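Local structure of putative hexose oxidase (Nonomuraea sp. ATCC 39727, 5AWV) at residues 204-212 with 498-509; 107-115 with 126-137. The protein is a flavoprotein of the oxygen-dependent FAD-linked oxidoreductase family that binds the glycopeptide antibiotic teicoplanin and probably oxidises its sugar. All coordinates share one frame; numbering follows the deposited sequence.

Contact 1 (204-212 with 498-509); sequences DPHHDLWWA and NHPRLRKVKAAY
W211 and A212 of the short helix 207-212 face R501, L502 and V505 of helix 499-509, the two axes approaching to 9.8 Å and crossing at -121°. This helix pair shows how a C-terminal berberine-like segment is docked beside the sheet that carries strand 193-199: an apolar middle with a different polar device at each side. In the middle, CG1 of V505 packs on CB of A212 at 3.8 Å, while CD2 of L502 reaches the ring of W211 at CZ3. Toward one side R501 runs along a face of that indole. Its CG is anti to the backbone N (chi1 -173°) and the chain stays extended to NE, which carries CD over the six-membered ring and the guanidinium over the five-membered ring, a cation-pi stack with centres 3.8 Å apart and planes at 14°. NE1 of W211 bonds A413 O, and N498 stands at the indole's edge, its amide turned almost perpendicular to the ring and its ND2 bonded to P412 O. At the far side CD1 of L209 sits over the Y509 ring, 4.0 Å from its centroid, a CH-pi contact. The Y509 hydroxyl is gripped twice: it donates to OD1 of D208 at 2.7 Å, on the syn side of the carboxylate, and accepts from ND1 of H206 at 2.9 Å, the oxygen lying in the imidazole plane.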
loop_
_atom_site.group_PDB
_atom_site.type_symbol
_atom_site.label_atom_id
_atom_site.label_comp_id
_atom_site.label_asym_id
_atom_site.label_seq_id
_atom_site.Cartn_x
_atom_site.Cartn_y
_atom_site.Cartn_z
ATOM N N ASP A 204 3.433 -12.791 -24.117
ATOM C CA ASP A 204 2.096 -12.587 -23.524
ATOM C C ASP A 204 1.530 -11.436 -24.264
ATOM O O ASP A 204 2.174 -10.406 -24.332
ATOM C CB ASP A 204 2.176 -12.240 -22.031
ATOM C CG ASP A 204 0.816 -12.148 -21.433
ATOM O OD1 ASP A 204 0.038 -11.319 -21.878
ATOM O OD2 ASP A 204 0.498 -12.968 -20.519
ATOM N N PRO A 205 0.354 -11.577 -24.852
ATOM C CA PRO A 205 -0.117 -10.567 -25.718
ATOM C C PRO A 205 -0.591 -9.311 -25.012
ATOM O O PRO A 205 -0.869 -8.302 -25.676
ATOM C CB PRO A 205 -1.248 -11.233 -26.431
ATOM C CG PRO A 205 -1.748 -12.193 -25.463
ATOM C CD PRO A 205 -0.530 -12.742 -24.863
ATOM N N HIS A 206 -0.682 -9.358 -23.667
ATOM C CA HIS A 206 -0.949 -8.140 -22.875
ATOM C C HIS A 206 0.133 -7.899 -21.843
ATOM O O HIS A 206 -0.137 -7.321 -20.750
ATOM C CB HIS A 206 -2.314 -8.314 -22.217
ATOM C CG HIS A 206 -3.384 -8.599 -23.211
ATOM N ND1 HIS A 206 -3.883 -7.629 -24.044
ATOM C CD2 HIS A 206 -4.028 -9.746 -23.529
ATOM C CE1 HIS A 206 -4.793 -8.163 -24.846
ATOM N NE2 HIS A 206 -4.887 -9.445 -24.559
ATOM N N HIS A 207 1.339 -8.218 -22.232
ATOM C CA HIS A 207 2.549 -8.027 -21.406
ATOM C C HIS A 207 2.657 -6.572 -20.939
ATOM O O HIS A 207 3.081 -6.358 -19.769
ATOM C CB HIS A 207 3.830 -8.371 -22.197
ATOM C CG HIS A 207 5.031 -8.558 -21.345
ATOM N ND1 HIS A 207 6.070 -7.664 -21.316
ATOM C CD2 HIS A 207 5.342 -9.516 -20.457
ATOM C CE1 HIS A 207 7.020 -8.100 -20.525
ATOM N NE2 HIS A 207 6.629 -9.250 -20.027
ATOM N N ASP A 208 2.311 -5.626 -21.821
ATOM C CA ASP A 208 2.239 -4.203 -21.515
ATOM C C ASP A 208 1.348 -3.833 -20.301
ATOM O O ASP A 208 1.751 -3.037 -19.441
ATOM C CB ASP A 208 1.946 -3.316 -22.725
ATOM C CG ASP A 208 0.557 -3.599 -23.407
ATOM O OD1 ASP A 208 -0.020 -4.717 -23.191
ATOM O OD2 ASP A 208 0.057 -2.675 -24.149
ATOM N N LEU A 209 0.135 -4.395 -20.229
ATOM C CA LEU A 209 -0.743 -4.247 -19.091
ATOM C C LEU A 209 -0.156 -4.784 -17.761
ATOM O O LEU A 209 -0.378 -4.138 -16.718
ATOM C CB LEU A 209 -2.142 -4.863 -19.332
ATOM C CG LEU A 209 -3.227 -4.534 -18.314
ATOM C CD1 LEU A 209 -3.533 -3.053 -18.371
ATOM C CD2 LEU A 209 -4.476 -5.320 -18.606
ATOM N N TRP A 210 0.437 -5.956 -17.792
ATOM C CA TRP A 210 1.096 -6.609 -16.651
ATOM C C TRP A 210 2.198 -5.581 -16.222
ATOM O O TRP A 210 2.322 -5.207 -15.074
ATOM C CB TRP A 210 1.777 -7.912 -17.031
ATOM C CG TRP A 210 2.845 -8.247 -16.069
ATOM C CD1 TRP A 210 2.652 -8.741 -14.820
ATOM C CD2 TRP A 210 4.267 -7.986 -16.200
ATOM N NE1 TRP A 210 3.873 -8.815 -14.170
ATOM C CE2 TRP A 210 4.864 -8.329 -14.981
ATOM C CE3 TRP A 210 5.072 -7.482 -17.224
ATOM C CZ2 TRP A 210 6.241 -8.257 -14.763
ATOM C CZ3 TRP A 210 6.413 -7.368 -17.011
ATOM C CH2 TRP A 210 7.009 -7.741 -15.764
ATOM N N TRP A 211 3.050 -5.197 -17.174
ATOM C CA TRP A 211 4.142 -4.270 -16.868
ATOM C C TRP A 211 3.641 -2.934 -16.178
ATOM O O TRP A 211 4.237 -2.500 -15.179
ATOM C CB TRP A 211 5.004 -3.959 -18.130
ATOM C CG TRP A 211 6.124 -2.973 -17.887
ATOM C CD1 TRP A 211 7.366 -3.248 -17.462
ATOM C CD2 TRP A 211 6.017 -1.568 -17.939
ATOM N NE1 TRP A 211 8.118 -2.074 -17.377
ATOM C CE2 TRP A 211 7.279 -1.032 -17.588
ATOM C CE3 TRP A 211 4.991 -0.710 -18.289
ATOM C CZ2 TRP A 211 7.551 0.345 -17.616
ATOM C CZ3 TRP A 211 5.239 0.689 -18.282
ATOM C CH2 TRP A 211 6.529 1.181 -17.989
ATOM N N ALA A 212 2.540 -2.369 -16.608
ATOM C CA ALA A 212 2.100 -1.157 -16.061
ATOM C C ALA A 212 1.689 -1.298 -14.574
ATOM O O ALA A 212 1.616 -0.285 -13.846
ATOM C CB ALA A 212 0.977 -0.593 -16.824
ATOM N N ASN A 498 10.078 5.779 -17.510
ATOM C CA ASN A 498 8.951 4.892 -17.733
ATOM C C ASN A 498 7.651 5.617 -18.119
ATOM O O ASN A 498 6.666 4.959 -18.470
ATOM C CB ASN A 498 8.731 3.959 -16.500
ATOM C CG ASN A 498 9.896 3.001 -16.270
ATOM O OD1 ASN A 498 10.599 2.648 -17.217
ATOM N ND2 ASN A 498 10.115 2.553 -14.994
ATOM N N HIS A 499 7.595 6.962 -18.023
ATOM C CA HIS A 499 6.394 7.613 -18.241
ATOM C C HIS A 499 5.850 7.377 -19.722
ATOM O O HIS A 499 4.639 7.176 -19.925
ATOM C CB HIS A 499 6.495 9.081 -17.957
ATOM C CG HIS A 499 5.213 9.764 -18.145
ATOM N ND1 HIS A 499 5.020 10.781 -19.069
ATOM C CD2 HIS A 499 4.045 9.591 -17.525
ATOM C CE1 HIS A 499 3.761 11.167 -19.013
ATOM N NE2 HIS A 499 3.166 10.484 -18.056
ATOM N N PRO A 500 6.758 7.412 -20.711
ATOM C CA PRO A 500 6.275 7.251 -22.095
ATOM C C PRO A 500 5.589 5.917 -22.298
ATOM O O PRO A 500 4.521 5.878 -22.872
ATOM C CB PRO A 500 7.553 7.438 -22.970
ATOM C CG PRO A 500 8.435 8.312 -22.108
ATOM C CD PRO A 500 8.137 7.905 -20.658
ATOM N N ARG A 501 6.186 4.830 -21.850
ATOM C CA ARG A 501 5.523 3.542 -21.932
ATOM C C ARG A 501 4.234 3.460 -21.126
ATOM O O ARG A 501 3.221 2.947 -21.630
ATOM C CB ARG A 501 6.456 2.442 -21.532
ATOM C CG ARG A 501 5.810 1.073 -21.780
ATOM C CD ARG A 501 6.822 0.012 -21.529
ATOM N NE ARG A 501 6.223 -1.274 -21.804
ATOM C CZ ARG A 501 6.749 -2.413 -21.452
ATOM N NH1 ARG A 501 7.910 -2.477 -20.810
ATOM N NH2 ARG A 501 6.108 -3.500 -21.781
ATOM N N LEU A 502 4.217 4.035 -19.928
ATOM C CA LEU A 502 2.958 4.063 -19.186
ATOM C C LEU A 502 1.867 4.841 -19.904
ATOM O O LEU A 502 0.686 4.446 -19.905
ATOM C CB LEU A 502 3.108 4.626 -17.788
ATOM C CG LEU A 502 3.937 3.834 -16.820
ATOM C CD1 LEU A 502 4.419 4.743 -15.693
ATOM C CD2 LEU A 502 3.131 2.667 -16.256
ATOM N N ARG A 503 2.251 5.941 -20.578
ATOM C CA ARG A 503 1.236 6.658 -21.370
ATOM C C ARG A 503 0.660 5.799 -22.560
ATOM O O ARG A 503 -0.502 5.853 -22.847
ATOM C CB ARG A 503 1.787 8.057 -21.779
ATOM C CG ARG A 503 0.920 8.756 -22.757
ATOM C CD ARG A 503 1.347 10.185 -22.956
ATOM N NE ARG A 503 1.025 11.043 -21.844
ATOM C CZ ARG A 503 1.395 12.312 -21.780
ATOM N NH1 ARG A 503 2.143 12.836 -22.753
ATOM N NH2 ARG A 503 1.050 13.062 -20.749
ATOM N N LYS A 504 1.484 5.013 -23.213
ATOM C CA LYS A 504 1.018 4.097 -24.262
ATOM C C LYS A 504 0.067 3.047 -23.716
ATOM O O LYS A 504 -0.985 2.781 -24.314
ATOM C CB LYS A 504 2.191 3.481 -24.985
ATOM C CG LYS A 504 2.876 4.532 -25.858
ATOM C CD LYS A 504 4.163 4.021 -26.432
ATOM C CE LYS A 504 4.705 5.010 -27.464
ATOM N NZ LYS A 504 5.848 4.340 -28.129
ATOM N N VAL A 505 0.345 2.516 -22.515
ATOM C CA VAL A 505 -0.564 1.573 -21.857
ATOM C C VAL A 505 -1.906 2.147 -21.534
ATOM O O VAL A 505 -2.970 1.535 -21.825
ATOM C CB VAL A 505 0.039 0.905 -20.610
ATOM C CG1 VAL A 505 -0.915 -0.131 -20.075
ATOM C CG2 VAL A 505 1.291 0.191 -21.000
ATOM N N LYS A 506 -1.902 3.381 -21.030
ATOM C CA LYS A 506 -3.069 4.108 -20.685
ATOM C C LYS A 506 -3.977 4.335 -21.960
ATOM O O LYS A 506 -5.161 4.052 -21.916
ATOM C CB LYS A 506 -2.661 5.446 -20.070
ATOM C CG LYS A 506 -3.767 6.425 -19.817
ATOM C CD LYS A 506 -4.744 5.915 -18.743
ATOM C CE LYS A 506 -5.862 6.935 -18.518
ATOM N NZ LYS A 506 -6.738 6.622 -17.345
ATOM N N ALA A 507 -3.384 4.860 -23.048
ATOM C CA ALA A 507 -4.066 5.025 -24.318
ATOM C C ALA A 507 -4.629 3.683 -24.849
ATOM O O ALA A 507 -5.766 3.670 -25.374
ATOM C CB ALA A 507 -3.133 5.623 -25.360
ATOM N N ALA A 508 -3.896 2.587 -24.713
ATOM C CA ALA A 508 -4.348 1.296 -25.236
ATOM C C ALA A 508 -5.485 0.632 -24.413
ATOM O O ALA A 508 -6.400 0.037 -25.003
ATOM C CB ALA A 508 -3.194 0.320 -25.419
ATOM N N TYR A 509 -5.461 0.760 -23.087
ATOM C CA TYR A 509 -6.416 0.085 -22.256
ATOM C C TYR A 509 -7.426 0.939 -21.595
ATOM O O TYR A 509 -8.471 0.422 -21.221
ATOM C CB TYR A 509 -5.719 -0.774 -21.227
ATOM C CG TYR A 509 -4.877 -1.893 -21.829
ATOM C CD1 TYR A 509 -3.534 -1.711 -22.156
ATOM C CD2 TYR A 509 -5.430 -3.133 -22.035
ATOM C CE1 TYR A 509 -2.815 -2.737 -22.685
ATOM C CE2 TYR A 509 -4.713 -4.184 -22.539
ATOM C CZ TYR A 509 -3.427 -4.006 -22.876
ATOM O OH TYR A 509 -2.698 -5.040 -23.359
HETATM O O HOH W 1 -1.688 -3.346 -25.879
#

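Contact 2 (107-115 with 126-137)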
loop_
_atom_site.group_PDB
_atom_site.type_symbol
_atom_site.label_atom_id
_atom_site.label_comp_id
_atom_site.label_asym_id
_atom_site.label_seq_id
_atom_site.Cartn_x
_atom_site.Cartn_y
_atom_site.Cartn_z
ATOM N N ASP A 107 -16.136 -0.670 -4.008
ATOM C CA ASP A 107 -15.490 -1.053 -2.777
ATOM C C ASP A 107 -15.189 -2.541 -2.840
ATOM O O ASP A 107 -16.087 -3.348 -3.049
ATOM C CB ASP A 107 -16.367 -0.696 -1.579
ATOM C CG ASP A 107 -15.654 -0.952 -0.229
ATOM O OD1 ASP A 107 -15.117 -2.080 -0.049
ATOM O OD2 ASP A 107 -15.589 -0.002 0.582
ATOM N N MET A 108 -13.918 -2.903 -2.682
ATOM C CA MET A 108 -13.452 -4.281 -2.861
ATOM C C MET A 108 -13.397 -5.153 -1.621
ATOM O O MET A 108 -12.839 -6.293 -1.681
ATOM C CB MET A 108 -12.088 -4.291 -3.503
ATOM C CG MET A 108 -11.950 -3.424 -4.776
ATOM S SD MET A 108 -12.979 -3.860 -6.197
ATOM C CE MET A 108 -11.851 -4.936 -6.975
ATOM N N SER A 109 -14.009 -4.681 -0.560
ATOM C CA SER A 109 -13.997 -5.304 0.782
ATOM C C SER A 109 -14.341 -6.805 0.766
ATOM O O SER A 109 -13.774 -7.599 1.568
ATOM C CB SER A 109 -15.034 -4.663 1.691
ATOM O OG SER A 109 -14.753 -3.371 2.134
ATOM N N LEU A 110 -15.281 -7.198 -0.096
ATOM C CA LEU A 110 -15.669 -8.611 -0.185
ATOM C C LEU A 110 -14.676 -9.485 -0.933
ATOM O O LEU A 110 -14.781 -10.708 -0.819
ATOM C CB LEU A 110 -17.080 -8.739 -0.776
ATOM C CG LEU A 110 -18.246 -8.088 -0.034
ATOM C CD1 LEU A 110 -19.513 -8.235 -0.833
ATOM C CD2 LEU A 110 -18.496 -8.696 1.329
ATOM N N LEU A 111 -13.708 -8.915 -1.681
ATOM C CA LEU A 111 -12.759 -9.735 -2.454
ATOM C C LEU A 111 -11.512 -10.062 -1.733
ATOM O O LEU A 111 -10.526 -9.343 -1.888
ATOM C CB LEU A 111 -12.375 -9.023 -3.758
ATOM C CG LEU A 111 -13.493 -8.916 -4.814
ATOM C CD1 LEU A 111 -13.193 -7.944 -5.964
ATOM C CD2 LEU A 111 -13.883 -10.279 -5.411
ATOM N N THR A 112 -11.489 -11.164 -0.990
ATOM C CA THR A 112 -10.427 -11.426 -0.019
ATOM C C THR A 112 -9.798 -12.847 -0.145
ATOM O O THR A 112 -9.257 -13.358 0.809
ATOM C CB THR A 112 -10.928 -11.272 1.425
ATOM O OG1 THR A 112 -11.984 -12.196 1.628
ATOM C CG2 THR A 112 -11.413 -9.931 1.719
ATOM N N GLU A 113 -9.882 -13.499 -1.285
ATOM C CA GLU A 113 -9.220 -14.814 -1.411
ATOM C C GLU A 113 -7.669 -14.728 -1.375
ATOM O O GLU A 113 -7.077 -13.798 -1.927
ATOM C CB GLU A 113 -9.656 -15.474 -2.730
ATOM C CG GLU A 113 -8.860 -16.737 -3.073
ATOM C CD GLU A 113 -9.708 -17.930 -3.412
ATOM O OE1 GLU A 113 -9.702 -18.364 -4.602
ATOM O OE2 GLU A 113 -10.336 -18.451 -2.454
ATOM N N ILE A 114 -7.034 -15.711 -0.747
ATOM C CA ILE A 114 -5.609 -15.887 -0.776
ATOM C C ILE A 114 -5.420 -17.368 -0.911
ATOM O O ILE A 114 -5.848 -18.159 -0.007
ATOM C CB ILE A 114 -4.923 -15.394 0.515
ATOM C CG1 ILE A 114 -5.293 -13.960 0.816
ATOM C CG2 ILE A 114 -3.406 -15.729 0.520
ATOM C CD1 ILE A 114 -4.868 -13.606 2.256
ATOM N N ALA A 115 -4.845 -17.802 -2.012
ATOM C CA ALA A 115 -4.713 -19.246 -2.266
ATOM C C ALA A 115 -3.700 -19.561 -3.287
ATOM O O ALA A 115 -3.331 -18.729 -4.144
ATOM C CB ALA A 115 -6.016 -19.825 -2.731
ATOM N N GLU A 126 -6.350 -11.503 -3.702
ATOM C CA GLU A 126 -7.367 -10.549 -4.093
ATOM C C GLU A 126 -7.183 -9.189 -3.424
ATOM O O GLU A 126 -6.583 -9.143 -2.360
ATOM C CB GLU A 126 -8.788 -11.129 -3.857
ATOM C CG GLU A 126 -9.153 -12.082 -4.957
ATOM C CD GLU A 126 -10.542 -12.669 -4.854
ATOM O OE1 GLU A 126 -11.135 -12.651 -3.776
ATOM O OE2 GLU A 126 -11.019 -13.184 -5.891
ATOM N N PRO A 127 -7.588 -8.094 -4.119
ATOM C CA PRO A 127 -7.355 -6.681 -3.749
ATOM C C PRO A 127 -8.016 -6.207 -2.459
ATOM O O PRO A 127 -7.496 -5.319 -1.841
ATOM C CB PRO A 127 -7.894 -5.867 -4.924
ATOM C CG PRO A 127 -8.864 -6.822 -5.588
ATOM C CD PRO A 127 -8.390 -8.199 -5.375
ATOM N N GLY A 128 -9.045 -6.838 -1.994
ATOM C CA GLY A 128 -9.652 -6.420 -0.751
ATOM C C GLY A 128 -8.984 -6.909 0.514
ATOM O O GLY A 128 -9.339 -6.448 1.628
ATOM N N ASN A 129 -8.028 -7.816 0.402
ATOM C CA ASN A 129 -7.242 -8.217 1.547
ATOM C C ASN A 129 -6.391 -7.057 2.120
ATOM O O ASN A 129 -5.903 -6.218 1.368
ATOM C CB ASN A 129 -6.224 -9.309 1.169
ATOM C CG ASN A 129 -6.858 -10.633 0.959
ATOM O OD1 ASN A 129 -7.353 -11.210 1.910
ATOM N ND2 ASN A 129 -6.880 -11.119 -0.279
ATOM N N THR A 130 -6.190 -7.051 3.421
ATOM C CA THR A 130 -5.141 -6.211 4.023
ATOM C C THR A 130 -3.820 -6.926 4.019
ATOM O O THR A 130 -3.798 -8.171 3.918
ATOM C CB THR A 130 -5.518 -5.819 5.467
ATOM O OG1 THR A 130 -5.631 -6.985 6.260
ATOM C CG2 THR A 130 -6.848 -5.110 5.511
ATOM N N LEU A 131 -2.714 -6.166 4.140
ATOM C CA LEU A 131 -1.397 -6.737 4.336
ATOM C C LEU A 131 -1.311 -7.656 5.521
ATOM O O LEU A 131 -0.792 -8.746 5.396
ATOM C CB LEU A 131 -0.311 -5.661 4.470
ATOM C CG LEU A 131 -0.144 -4.780 3.206
ATOM C CD1 LEU A 131 1.035 -3.819 3.329
ATOM C CD2 LEU A 131 0.048 -5.662 1.957
ATOM N N SER A 132 -1.919 -7.312 6.623
ATOM C CA SER A 132 -1.945 -8.172 7.782
ATOM C C SER A 132 -2.552 -9.562 7.473
ATOM O O SER A 132 -1.993 -10.620 7.852
ATOM C CB SER A 132 -2.710 -7.446 8.904
ATOM O OG SER A 132 -2.821 -8.316 9.978
ATOM N N GLU A 133 -3.680 -9.571 6.746
ATOM C CA GLU A 133 -4.308 -10.852 6.378
ATOM C C GLU A 133 -3.413 -11.655 5.471
ATOM O O GLU A 133 -3.304 -12.849 5.613
ATOM C CB GLU A 133 -5.671 -10.630 5.715
ATOM C CG GLU A 133 -6.727 -10.059 6.659
ATOM C CD GLU A 133 -7.986 -9.459 5.927
ATOM O OE1 GLU A 133 -7.937 -8.861 4.834
ATOM O OE2 GLU A 133 -9.085 -9.586 6.467
ATOM N N VAL A 134 -2.766 -10.995 4.508
ATOM C CA VAL A 134 -1.912 -11.655 3.604
ATOM C C VAL A 134 -0.747 -12.267 4.341
ATOM O O VAL A 134 -0.372 -13.420 4.068
ATOM C CB VAL A 134 -1.354 -10.689 2.517
ATOM C CG1 VAL A 134 -0.233 -11.315 1.699
ATOM C CG2 VAL A 134 -2.452 -10.149 1.576
ATOM N N TYR A 135 -0.082 -11.497 5.169
ATOM C CA TYR A 135 1.094 -12.036 5.832
ATOM C C TYR A 135 0.788 -13.258 6.694
ATOM O O TYR A 135 1.519 -14.227 6.681
ATOM C CB TYR A 135 1.783 -10.976 6.672
ATOM C CG TYR A 135 2.327 -9.756 5.943
ATOM C CD1 TYR A 135 2.945 -9.878 4.699
ATOM C CD2 TYR A 135 2.289 -8.499 6.536
ATOM C CE1 TYR A 135 3.439 -8.788 4.026
ATOM C CE2 TYR A 135 2.840 -7.402 5.885
ATOM C CZ TYR A 135 3.389 -7.550 4.631
ATOM O OH TYR A 135 3.864 -6.491 3.907
ATOM N N GLU A 136 -0.258 -13.176 7.468
ATOM C CA GLU A 136 -0.648 -14.250 8.320
ATOM C C GLU A 136 -0.976 -15.535 7.534
ATOM O O GLU A 136 -0.536 -16.595 7.926
ATOM C CB GLU A 136 -1.823 -13.741 9.170
ATOM C CG GLU A 136 -2.015 -14.421 10.463
ATOM C CD GLU A 136 -0.832 -14.122 11.442
ATOM O OE1 GLU A 136 -0.090 -15.109 11.602
ATOM O OE2 GLU A 136 -0.651 -12.938 11.926
ATOM N N LYS A 137 -1.838 -15.435 6.508
ATOM C CA LYS A 137 -2.195 -16.586 5.752
ATOM C C LYS A 137 -1.078 -17.198 4.937
ATOM O O LYS A 137 -0.967 -18.415 4.822
ATOM C CB LYS A 137 -3.323 -16.207 4.817
ATOM C CG LYS A 137 -3.860 -17.292 3.923
ATOM C CD LYS A 137 -4.654 -18.388 4.591
ATOM C CE LYS A 137 -5.218 -19.399 3.528
ATOM N NZ LYS A 137 -6.502 -18.892 2.946
#
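I114 is the apolar centre where the turn and strand start of 107-115 meet the N-terminal end of helix 131-142, within the FAD-binding domain of the PCMH type. With CG1 anti to the carbonyl carbon (chi1 -54°), its CD1 reaches the helix at CA of V134, 3.8 Å away, while CG2 lies against CG of K137, the two side chains sliding past each other in opposite directions. A second apolar touch lies nearer the cofactor, where CE of M108 meets CG of P127; both residues also contact FAD. Between these, backbone meets backbone: G128 N donates to L111 O at 2.9 Å, and CA of G128 makes a CA-H...O contact with M108 O at 3.3 Å. Farther along, E113 O takes two donors, E126 N nearly in line with the carbonyl and ND2 of N129 from above its plane. That same ND2 also bonds E126 O, so the amide ties its own turn to the facing chain. The E126 carboxylate in turn reaches back, OE1 accepting from E113 N at 2.9 Å in a nearly straight bond (167°) that arrives from above the carboxylate plane. At the edge where L110 and K137 pack against the second subunit, K137 bends at chi2 and chi4 to bring NZ into the carbonyl plane of I114 O, at 3.1 Å.

Overall arrangement
Contact 2 closes before contact 1 opens along the chain, and the two do not touch: their centres lie 26 Å apart and their nearest atoms about 14 Å. What joins them is one antiparallel sheet. Strand 114-117, in contact 2, forms one margin of it, and strand 193-199, against which H206, L209 and Y509 of contact 1 rest, forms the other. Contact 2 is local, closing over ten intervening residues and lining the FAD pocket directly. Contact 1 spans 285 residues and brings helix 499-509 back against helix 207-212 and strand 193-199, with the side chain of L209 about 10 Å from the bound FAD. One contact thus joins neighbouring sequence at the FAD pocket, the other distant sequence at the opposite margin of the same sheet.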